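Local coordinates for acetylxylan esterase (Geobacillus stearothermophilus, PDB 5BN1), which cleaves acetyl side groups from the xylose units of xylan and xylo-oligosaccharides as an octameric serine esterase of the GDSL (SGNH) family, at residues D171-A174 with A175-V179; K159-A162 with E163-S167; I16-C19 with G20-R23; L110-Y113 with E114-R118; V94-Q97 with Y98-P101. The protein carries 1 engineered substitution. All coordinates share one frame; numbering follows the deposited sequence.

Contact 1. Residues D171-A174 with A175-V179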
# COMPACT_ATOMS: atom_id res chain seq x y z
N ASP A 171 -1.07 28.76 31.18
CA ASP A 171 -2.47 28.52 31.31
C ASP A 171 -3.06 28.40 29.86
O ASP A 171 -3.48 29.38 29.28
CB ASP A 171 -3.19 29.56 32.11
CG ASP A 171 -4.58 29.22 32.40
OD1 ASP A 171 -5.21 28.24 31.78
OD2 ASP A 171 -5.24 29.81 33.35
N THR A 172 -3.08 27.16 29.39
CA THR A 172 -3.56 26.94 27.96
C THR A 172 -5.01 27.12 27.93
O THR A 172 -5.60 27.45 26.92
CB THR A 172 -3.11 25.56 27.48
OG1 THR A 172 -3.70 24.58 28.34
CG2 THR A 172 -1.64 25.42 27.44
N GLN A 173 -5.77 26.81 28.99
CA GLN A 173 -7.19 27.05 29.00
C GLN A 173 -7.52 28.49 28.82
O GLN A 173 -8.39 28.80 28.07
CB GLN A 173 -7.89 26.52 30.30
CG GLN A 173 -9.37 26.52 30.20
CD GLN A 173 -9.91 25.58 29.16
OE1 GLN A 173 -10.75 26.03 28.25
NE2 GLN A 173 -9.54 24.40 29.23
N ALA A 174 -6.85 29.38 29.57
CA ALA A 174 -7.14 30.78 29.43
C ALA A 174 -6.83 31.25 28.00
O ALA A 174 -7.61 32.08 27.53
CB ALA A 174 -6.23 31.56 30.36
N ALA A 175 -5.84 30.65 27.38
CA ALA A 175 -5.46 31.03 25.97
C ALA A 175 -6.63 30.66 25.05
O ALA A 175 -7.09 31.47 24.21
CB ALA A 175 -4.20 30.39 25.59
N PHE A 176 -7.19 29.46 25.24
CA PHE A 176 -8.37 29.10 24.41
C PHE A 176 -9.61 29.89 24.76
O PHE A 176 -10.42 30.23 23.95
CB PHE A 176 -8.65 27.62 24.49
CG PHE A 176 -7.74 26.78 23.62
CD1 PHE A 176 -7.93 26.82 22.21
CD2 PHE A 176 -6.79 25.98 24.14
CE1 PHE A 176 -7.10 26.09 21.45
CE2 PHE A 176 -5.98 25.22 23.37
CZ PHE A 176 -6.09 25.35 21.95
N ASN A 177 -9.82 30.15 26.07
CA ASN A 177 -11.00 30.83 26.47
C ASN A 177 -11.13 32.20 25.77
O ASN A 177 -12.28 32.57 25.45
CB ASN A 177 -10.96 31.08 27.98
CG ASN A 177 -11.17 29.81 28.81
OD1 ASN A 177 -11.56 28.80 28.28
ND2 ASN A 177 -10.84 29.89 30.11
N GLU A 178 -10.00 32.87 25.58
CA GLU A 178 -10.08 34.21 24.88
C GLU A 178 -10.62 34.05 23.46
O GLU A 178 -11.53 34.76 23.04
CB GLU A 178 -8.74 34.79 24.90
CG GLU A 178 -8.68 36.13 24.11
CD GLU A 178 -9.49 37.29 24.73
OE1 GLU A 178 -9.86 37.32 25.98
OE2 GLU A 178 -9.74 38.20 23.85
N VAL A 179 -10.16 33.02 22.78
CA VAL A 179 -10.66 32.82 21.39
C VAL A 179 -12.13 32.36 21.35
O VAL A 179 -12.87 32.60 20.41
CB VAL A 179 -9.70 31.87 20.65
CG1 VAL A 179 -10.19 31.57 19.25
CG2 VAL A 179 -8.30 32.50 20.59
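N177 lies over the backbone carbonyl of Q173, one helical turn back, with CG of N177 3.0 Å from O of Q173 and its amide close to the amide end of Q173. The two side chains cross at about a right angle, and their amide planes differ by 38°. N177 reaches this place because CG stands beside its backbone N (chi1 -72°), which turns the group back toward the first turn. N177 N donates to Q173 O at 2.8 Å, nearly straight along the carbonyl, and the N177 side chain lies close by. With N177 cut back to alanine, the backbone bond would remain, but the Q173 amide is likely to lose its neighbour and be freer to turn. F176 points off another side of the helix: its ring atom CD2 comes within 3.4 Å of T172 O, and the ring meets F137 and I202 beyond. The start of the turn is closed by D171 as N-cap, whose OD1 accepts from A174 N at 3.0 Å with an N-H...O angle of 164°, the donor lying above the carboxylate plane. The T172 hydroxyl is hydrogen-bonded to T135 O. Helix 172-180 thus opens with a carboxylate satisfying an amide hydrogen of its first turn, a placement in which the negative charge would probably also interact favourably with the helix dipole.

Contact 2. Residues K159-A162 with E163-S167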
# COMPACT_ATOMS: atom_id res chain seq x y z
N LYS A 159 -1.25 24.61 38.27
CA LYS A 159 -0.98 26.04 38.63
C LYS A 159 -0.34 26.00 40.06
O LYS A 159 0.76 26.57 40.25
CB LYS A 159 -2.16 26.86 38.57
CG LYS A 159 -1.82 28.37 38.86
CD LYS A 159 -2.94 29.27 38.48
CE LYS A 159 -2.43 30.76 38.43
NZ LYS A 159 -3.59 31.56 38.10
N GLN A 160 -0.93 25.19 40.89
CA GLN A 160 -0.41 25.15 42.29
C GLN A 160 0.87 24.41 42.42
O GLN A 160 1.79 24.91 43.19
CB GLN A 160 -1.56 24.69 43.16
CG GLN A 160 -2.80 25.58 43.27
CD GLN A 160 -2.89 27.23 43.52
OE1 GLN A 160 -1.92 28.02 43.33
NE2 GLN A 160 -4.17 27.74 43.78
N ILE A 161 1.10 23.37 41.68
CA ILE A 161 2.36 22.66 41.58
C ILE A 161 3.41 23.69 41.06
O ILE A 161 4.56 23.74 41.52
CB ILE A 161 2.36 21.34 40.84
CG1 ILE A 161 1.44 20.24 41.56
CG2 ILE A 161 3.74 20.81 40.67
CD1 ILE A 161 1.18 19.05 40.77
N ALA A 162 3.09 24.41 40.01
CA ALA A 162 4.08 25.31 39.44
C ALA A 162 4.47 26.41 40.48
O ALA A 162 5.63 26.74 40.58
CB ALA A 162 3.57 25.97 38.17
N GLU A 163 3.49 26.92 41.18
CA GLU A 163 3.71 28.01 42.24
C GLU A 163 4.64 27.49 43.31
O GLU A 163 5.71 28.10 43.61
CB GLU A 163 2.39 28.42 42.79
CG GLU A 163 1.96 29.69 42.07
CD GLU A 163 0.47 30.01 42.16
OE1 GLU A 163 -0.10 30.71 41.27
OE2 GLU A 163 -0.13 29.56 43.16
N GLU A 164 4.34 26.34 43.79
CA GLU A 164 5.15 25.67 44.83
C GLU A 164 6.56 25.33 44.48
O GLU A 164 7.46 25.45 45.33
CB GLU A 164 4.34 24.48 45.22
CG GLU A 164 4.82 23.30 45.96
CD GLU A 164 3.69 22.21 45.95
OE1 GLU A 164 2.47 22.56 45.52
OE2 GLU A 164 4.07 21.03 46.31
N THR A 165 6.81 24.97 43.22
CA THR A 165 8.09 24.48 42.72
C THR A 165 8.84 25.58 41.97
O THR A 165 9.92 25.29 41.45
CB THR A 165 7.92 23.23 41.88
OG1 THR A 165 7.13 23.59 40.71
CG2 THR A 165 7.25 22.08 42.64
N ASN A 166 8.27 26.75 41.88
CA ASN A 166 8.81 27.89 41.17
C ASN A 166 9.12 27.46 39.73
O ASN A 166 10.17 27.75 39.15
CB ASN A 166 10.07 28.44 41.93
CG ASN A 166 9.72 28.91 43.34
OD1 ASN A 166 8.73 29.59 43.55
ND2 ASN A 166 10.51 28.49 44.33
N SER A 167 8.15 26.75 39.16
CA SER A 167 8.25 26.40 37.71
C SER A 167 7.58 27.50 36.91
O SER A 167 6.69 28.21 37.35
CB SER A 167 7.48 25.11 37.54
OG SER A 167 8.09 23.99 38.15
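This local contact closes the last turns of helix 146-165, the helix that crosses from strand 130-134 to strand 168-170; backbone and hydroxyl bonds from T165 and S167 return to I161 and A162. I161 O accepts twice from T165: from its N at 3.1 Å and from its OG1 at 2.7 Å, the two donors arriving on opposite faces of the carbonyl plane. The hydroxyl can do so because it sits between the backbone N and the carbonyl carbon of T165 (chi1 63°). On the inner side, CB of A162 and CB of S167 are 4.1 Å apart, and both residues pack on L133. Toward solvent, the extended chain of K159 crosses that of E163, with NZ of K159 4.8 Å from OE1 of E163, too long for a salt bridge, so any attraction is probably weak. N166 then takes a positive phi of 54°, which lets S167 N reach A162 O at 2.9 Å in the carbonyl plane, while N166 N makes a weak bond to E163 O. Those two returns into the last turn define a Schellman motif, here ending the helix of a beta-alpha-beta crossover in the parallel sheet.

Contact 3. Residues I16-C19 with G20-R23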
# COMPACT_ATOMS: atom_id res chain seq x y z
N ILE A 16 -1.27 16.04 21.80
CA ILE A 16 -1.20 17.50 21.50
C ILE A 16 0.26 17.84 21.32
O ILE A 16 0.60 18.73 20.55
CB ILE A 16 -1.94 18.35 22.57
CG1 ILE A 16 -3.37 17.86 22.74
CG2 ILE A 16 -1.88 19.83 22.15
CD1 ILE A 16 -4.22 17.80 21.52
N THR A 17 1.11 17.23 22.15
CA THR A 17 2.53 17.39 22.12
C THR A 17 3.14 16.58 20.95
O THR A 17 3.93 17.12 20.15
CB THR A 17 3.19 17.11 23.50
OG1 THR A 17 2.60 18.02 24.40
CG2 THR A 17 4.72 17.31 23.44
N ASP A 18 2.83 15.29 20.90
CA ASP A 18 3.31 14.30 19.90
C ASP A 18 3.21 14.84 18.45
O ASP A 18 4.23 15.14 17.79
CB ASP A 18 2.51 13.03 20.14
CG ASP A 18 2.92 11.86 19.26
OD1 ASP A 18 3.60 12.08 18.26
OD2 ASP A 18 2.56 10.71 19.57
N CYS A 19 1.94 15.03 18.04
CA CYS A 19 1.63 15.54 16.69
C CYS A 19 2.43 14.76 15.63
O CYS A 19 2.90 15.39 14.68
CB CYS A 19 1.84 16.96 16.55
SG CYS A 19 0.62 17.89 17.47
N GLY A 20 2.58 13.46 15.78
CA GLY A 20 3.39 12.72 14.75
C GLY A 20 4.88 12.88 14.76
O GLY A 20 5.55 12.63 13.72
N ARG A 21 5.44 13.18 15.91
CA ARG A 21 6.86 13.27 16.10
C ARG A 21 7.57 11.94 15.84
O ARG A 21 6.98 10.89 15.90
CB ARG A 21 7.19 13.90 17.45
CG ARG A 21 6.84 13.11 18.66
CD ARG A 21 7.89 12.11 18.99
NE ARG A 21 7.58 11.47 20.22
CZ ARG A 21 8.41 10.67 20.87
NH1 ARG A 21 9.59 10.30 20.35
NH2 ARG A 21 8.10 10.26 22.07
N ALA A 22 8.84 12.06 15.49
CA ALA A 22 9.69 10.82 15.20
C ALA A 22 9.97 10.03 16.49
O ALA A 22 10.34 10.61 17.49
CB ALA A 22 11.01 11.26 14.63
N ARG A 23 9.72 8.74 16.41
CA ARG A 23 9.89 7.81 17.53
C ARG A 23 11.12 6.91 17.22
O ARG A 23 11.28 6.41 16.09
CB ARG A 23 8.68 6.98 17.75
CG ARG A 23 7.46 7.85 18.07
CD ARG A 23 6.46 7.03 18.77
NE ARG A 23 5.18 7.76 18.86
CZ ARG A 23 4.07 7.25 19.37
NH1 ARG A 23 4.06 5.99 19.84
NH2 ARG A 23 2.97 7.98 19.48
O HOH W 1 4.73 10.03 17.12
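The carboxylate of D18 meets the guanidinium of R23 at its edge, OD2 standing 2.8 Å from NH2 in a salt bridge that uses the syn lone pair of that oxygen. The two planes are turned 46° apart, and the N-H...O angle is 147°. The guanidinium of R21 carries CG of R23 over one face, 3.8 Å above its plane and offset toward the rim, and its NH1 donates to A22 O at 3.0 Å in its own plane. Its NE is bonded to G60 O. Nearer the backbone, CG of R21 (chi1 67°, between the backbone N and the carbonyl carbon) comes within 3.4 Å of D18 OD1. R21 N is shared by D18 O at 3.0 Å and D18 OD1 at 3.2 Å. The chain reverses here in a type I' beta turn from D18 to R21, with positive phi at both C19 and G20; it follows directly on the short helix that begins at S15, the inferred nucleophile of this SGNH hydrolase. A water joins the parts, donating to D18 OD1 at 2.6 Å and to R21 O while accepting from NE of R23. OD2 has a second donor in S62 N, next to G63, an inferred transition-state stabiliser. Replacing D18 with a leucine would probably leave R23 NH2 and S62 N without this carboxylate and deprive R21 N of one of its two acceptors. At G20 a CB would come too close to C19 O, and the positive phi also favours glycine.

Contact 4. Residues L110-Y113 with E114-R118. With IMD (imidazole), chain F.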
# COMPACT_ATOMS: atom_id res chain seq x y z
N LEU A 110 -8.06 12.70 40.45
CA LEU A 110 -7.27 13.87 40.87
C LEU A 110 -6.20 13.52 41.83
O LEU A 110 -5.15 14.11 41.81
CB LEU A 110 -8.23 14.92 41.39
CG LEU A 110 -7.64 16.34 41.61
CD1 LEU A 110 -7.40 16.94 40.21
CD2 LEU A 110 -8.54 17.21 42.39
N ASP A 111 -6.49 12.59 42.79
CA ASP A 111 -5.43 12.20 43.69
C ASP A 111 -4.22 11.58 43.08
O ASP A 111 -3.09 11.95 43.41
CB ASP A 111 -5.98 11.26 44.81
CG ASP A 111 -6.54 9.96 44.32
OD1 ASP A 111 -7.13 9.87 43.22
OD2 ASP A 111 -6.38 8.93 45.01
N GLU A 112 -4.38 10.68 42.10
CA GLU A 112 -3.29 10.12 41.36
C GLU A 112 -2.60 11.19 40.50
O GLU A 112 -1.41 11.20 40.47
CB GLU A 112 -3.72 8.93 40.50
CG GLU A 112 -2.60 8.26 39.82
CD GLU A 112 -2.96 7.05 38.93
OE1 GLU A 112 -4.15 6.71 38.85
OE2 GLU A 112 -2.03 6.52 38.32
N TYR A 113 -3.39 12.02 39.90
CA TYR A 113 -2.83 13.09 39.05
C TYR A 113 -1.92 14.05 39.83
O TYR A 113 -0.75 14.22 39.43
CB TYR A 113 -3.95 13.83 38.35
CG TYR A 113 -3.49 14.89 37.40
CD1 TYR A 113 -3.09 14.57 36.13
CD2 TYR A 113 -3.55 16.20 37.78
CE1 TYR A 113 -2.67 15.53 35.26
CE2 TYR A 113 -3.17 17.25 36.89
CZ TYR A 113 -2.73 16.85 35.62
OH TYR A 113 -2.36 17.89 34.78
N GLU A 114 -2.46 14.55 40.90
CA GLU A 114 -1.68 15.49 41.71
C GLU A 114 -0.46 14.82 42.24
O GLU A 114 0.65 15.39 42.24
CB GLU A 114 -2.53 16.12 42.84
CG GLU A 114 -1.84 17.25 43.63
CD GLU A 114 -1.01 16.79 44.82
OE1 GLU A 114 -0.96 15.61 45.16
OE2 GLU A 114 -0.34 17.77 45.34
N ALA A 115 -0.59 13.62 42.83
CA ALA A 115 0.61 13.05 43.42
C ALA A 115 1.65 12.67 42.49
O ALA A 115 2.85 12.89 42.74
CB ALA A 115 0.21 11.82 44.18
N THR A 116 1.26 12.16 41.27
CA THR A 116 2.23 11.73 40.31
C THR A 116 2.90 12.99 39.64
O THR A 116 4.11 13.00 39.52
CB THR A 116 1.57 10.84 39.24
OG1 THR A 116 0.93 9.69 39.87
CG2 THR A 116 2.56 10.36 38.22
N LEU A 117 2.12 13.97 39.28
CA LEU A 117 2.67 15.14 38.60
C LEU A 117 3.66 15.83 39.56
O LEU A 117 4.75 16.19 39.16
CB LEU A 117 1.62 16.09 38.13
CG LEU A 117 2.12 17.34 37.34
CD1 LEU A 117 2.97 16.95 36.14
CD2 LEU A 117 0.95 18.19 36.94
N ARG A 118 3.18 15.95 40.78
CA ARG A 118 4.00 16.61 41.82
C ARG A 118 5.29 15.87 41.96
O ARG A 118 6.37 16.50 42.05
CB ARG A 118 3.21 16.74 43.14
CG ARG A 118 4.06 17.32 44.28
CD ARG A 118 3.10 17.54 45.42
NE ARG A 118 3.87 18.01 46.57
CZ ARG A 118 4.46 17.18 47.38
NH1 ARG A 118 4.47 15.87 47.33
NH2 ARG A 118 5.12 17.75 48.43
N1 IMD F . -0.70 22.14 45.82
C2 IMD F . -0.14 20.86 45.45
N3 IMD F . -1.20 20.20 45.20
C4 IMD F . -2.36 20.76 45.71
C5 IMD F . -2.08 22.11 46.01
O HOH W 2 0.51 7.48 38.32
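E112 O is gripped twice by T116: its backbone N donates at 2.9 Å and its hydroxyl OG1 at 2.8 Å, from opposite faces of the carbonyl plane. The hydroxyl is brought back to the carbonyl by chi1 of -58°, which sets OG1 beside the backbone N of T116. The same OG1 accepts a hydrogen from a water at 2.7 Å, and that water also donates to OE2 of E112, whose extended chain runs alongside T116; its other oxygen, OE1, is engaged by R67. The hydroxyl of T116 is therefore both donor and acceptor, and the water closes a ring with the carboxylate one turn back. On another side of the helix, Y113 and L117 lie side by side and point the same way, with CD2 of L117 4.1 Å from CZ of Y113. The phenol oxygen is hydrogen-bonded to I89 O. E114 bends at chi2 (-88°) and meets a bound imidazole, probably from the crystallisation liquor, by a weak bond of 2.6 Å from N3 to OE2 with an N-H...O angle of 122°. Around these groups, L110 packs on Q153, Y154 and V157 of helix 146-165, and T116 on V66 and K70 of helix 66-78, so that the start of helix 110-124 lies against both, with Y113 reaching V158 of the one and V66 of the other.

Contact 5. Residues V94-Q97 with Y98-P101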
# COMPACT_ATOMS: atom_id res chain seq x y z
N VAL A 94 -8.45 13.09 32.35
CA VAL A 94 -9.78 13.57 32.42
C VAL A 94 -10.67 12.85 31.39
O VAL A 94 -11.75 12.40 31.71
CB VAL A 94 -9.84 15.08 32.25
CG1 VAL A 94 -11.22 15.56 32.19
CG2 VAL A 94 -9.07 15.76 33.43
N TRP A 95 -10.26 12.93 30.13
CA TRP A 95 -11.17 12.51 29.03
C TRP A 95 -11.68 11.11 29.23
O TRP A 95 -12.85 10.86 28.98
CB TRP A 95 -10.44 12.63 27.71
CG TRP A 95 -11.31 12.79 26.48
CD1 TRP A 95 -12.64 13.00 26.42
CD2 TRP A 95 -10.78 13.03 25.16
NE1 TRP A 95 -13.03 13.21 25.09
CE2 TRP A 95 -11.90 13.24 24.31
CE3 TRP A 95 -9.52 12.96 24.64
CZ2 TRP A 95 -11.70 13.54 22.94
CZ3 TRP A 95 -9.34 13.18 23.28
CH2 TRP A 95 -10.45 13.47 22.48
N ARG A 96 -10.81 10.19 29.63
CA ARG A 96 -11.25 8.82 29.88
C ARG A 96 -12.42 8.66 30.78
O ARG A 96 -13.25 7.74 30.68
CB ARG A 96 -10.09 7.91 30.23
CG ARG A 96 -9.00 7.74 29.23
CD ARG A 96 -9.39 7.04 27.93
NE ARG A 96 -9.96 8.03 27.01
CZ ARG A 96 -9.26 8.89 26.29
NH1 ARG A 96 -9.91 9.75 25.48
NH2 ARG A 96 -7.94 9.02 26.41
N GLN A 97 -12.49 9.53 31.80
CA GLN A 97 -13.57 9.54 32.75
C GLN A 97 -14.95 9.77 32.12
O GLN A 97 -15.99 9.44 32.64
CB GLN A 97 -13.36 10.54 33.90
CG GLN A 97 -12.05 10.36 34.62
CD GLN A 97 -11.75 11.38 35.66
OE1 GLN A 97 -12.68 11.73 36.48
NE2 GLN A 97 -10.53 11.84 35.73
N TYR A 98 -14.90 10.53 30.98
CA TYR A 98 -16.07 10.92 30.24
C TYR A 98 -16.32 10.11 28.96
O TYR A 98 -17.52 9.89 28.69
CB TYR A 98 -15.94 12.46 29.89
CG TYR A 98 -16.04 13.29 31.18
CD1 TYR A 98 -17.26 13.53 31.74
CD2 TYR A 98 -14.91 13.81 31.79
CE1 TYR A 98 -17.41 14.23 32.93
CE2 TYR A 98 -15.04 14.47 32.97
CZ TYR A 98 -16.25 14.67 33.51
OH TYR A 98 -16.45 15.33 34.75
N ASP A 99 -15.29 9.66 28.27
CA ASP A 99 -15.49 8.85 27.03
C ASP A 99 -15.58 7.39 27.30
O ASP A 99 -16.22 6.66 26.47
CB ASP A 99 -14.65 9.26 25.89
CG ASP A 99 -13.23 8.82 25.92
OD1 ASP A 99 -12.78 8.30 27.02
OD2 ASP A 99 -12.50 8.88 24.90
N LEU A 100 -15.02 6.90 28.39
CA LEU A 100 -15.05 5.45 28.80
C LEU A 100 -15.42 5.44 30.28
O LEU A 100 -14.53 5.04 31.07
CB LEU A 100 -13.73 4.83 28.46
CG LEU A 100 -13.38 4.67 27.00
CD1 LEU A 100 -11.98 4.22 26.76
CD2 LEU A 100 -14.43 3.74 26.27
N PRO A 101 -16.59 5.87 30.66
CA PRO A 101 -16.95 6.09 32.05
C PRO A 101 -16.89 4.89 32.93
O PRO A 101 -16.70 5.06 34.15
CB PRO A 101 -18.32 6.73 32.03
CG PRO A 101 -18.90 6.37 30.70
CD PRO A 101 -17.71 6.33 29.79
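W95 O accepts two backbone bonds, from D99 N at 2.8 Å along the carbonyl and from Y98 N at 2.9 Å from above its plane, while L100 N closes on R96 O as helix 91-99 ends. Across this turn R96 grips D99 side-on: NE donates to OD1 at 2.8 Å with an angle of 169°, and NH1 to OD2, also at 2.8 Å. OD1 uses its syn lone pair and OD2 is met from above the carboxylate plane; guanidinium and carboxylate planes are 38° apart. The R96 chain bends twice, at chi2 and chi3, to come back to the aspartate, and its NH1 stands 3.0 Å above one face of the W95 ring, toward the rim. On another side, CG1 of V94 touches CE2 of Y98 at 4.0 Å, and the phenol beyond bonds T150. D99 OD2 also accepts from W190 NE1 of a neighbouring subunit, whose ring stacks on W95. R96 NH2 binds OD1 of N92, one of two inferred transition-state stabilisers, consistent with R96 helping to hold N92 from a second shell and D99 holding R96. The turn follows the GxND block of SGNH hydrolases, whose asparagine probably helps form the oxyanion hole.

How the contacts relate
Contacts 2 and 4 touch: helices 146-165 and 110-124 meet where CD1 of I161 packs on L117 and where OE2 of E164 and NE of R118 form a salt bridge. Contact 5 has no fully exposed residue among those touching, whereas five of nine in contact 2 are exposed. Contacts 1 and 4 start their helices, contact 1 alone with a side-chain cap; contacts 2 and 5 end theirs. Contacts 3 and 5, about 22 Å apart between centres, lie near the inferred catalytic residues with aspartate-arginine pairs, whereas contacts 2 and 4 share the threonine hydroxyl returning to a carbonyl. Contact 5 meets neighbouring subunits most extensively; contact 1 touches one at V179.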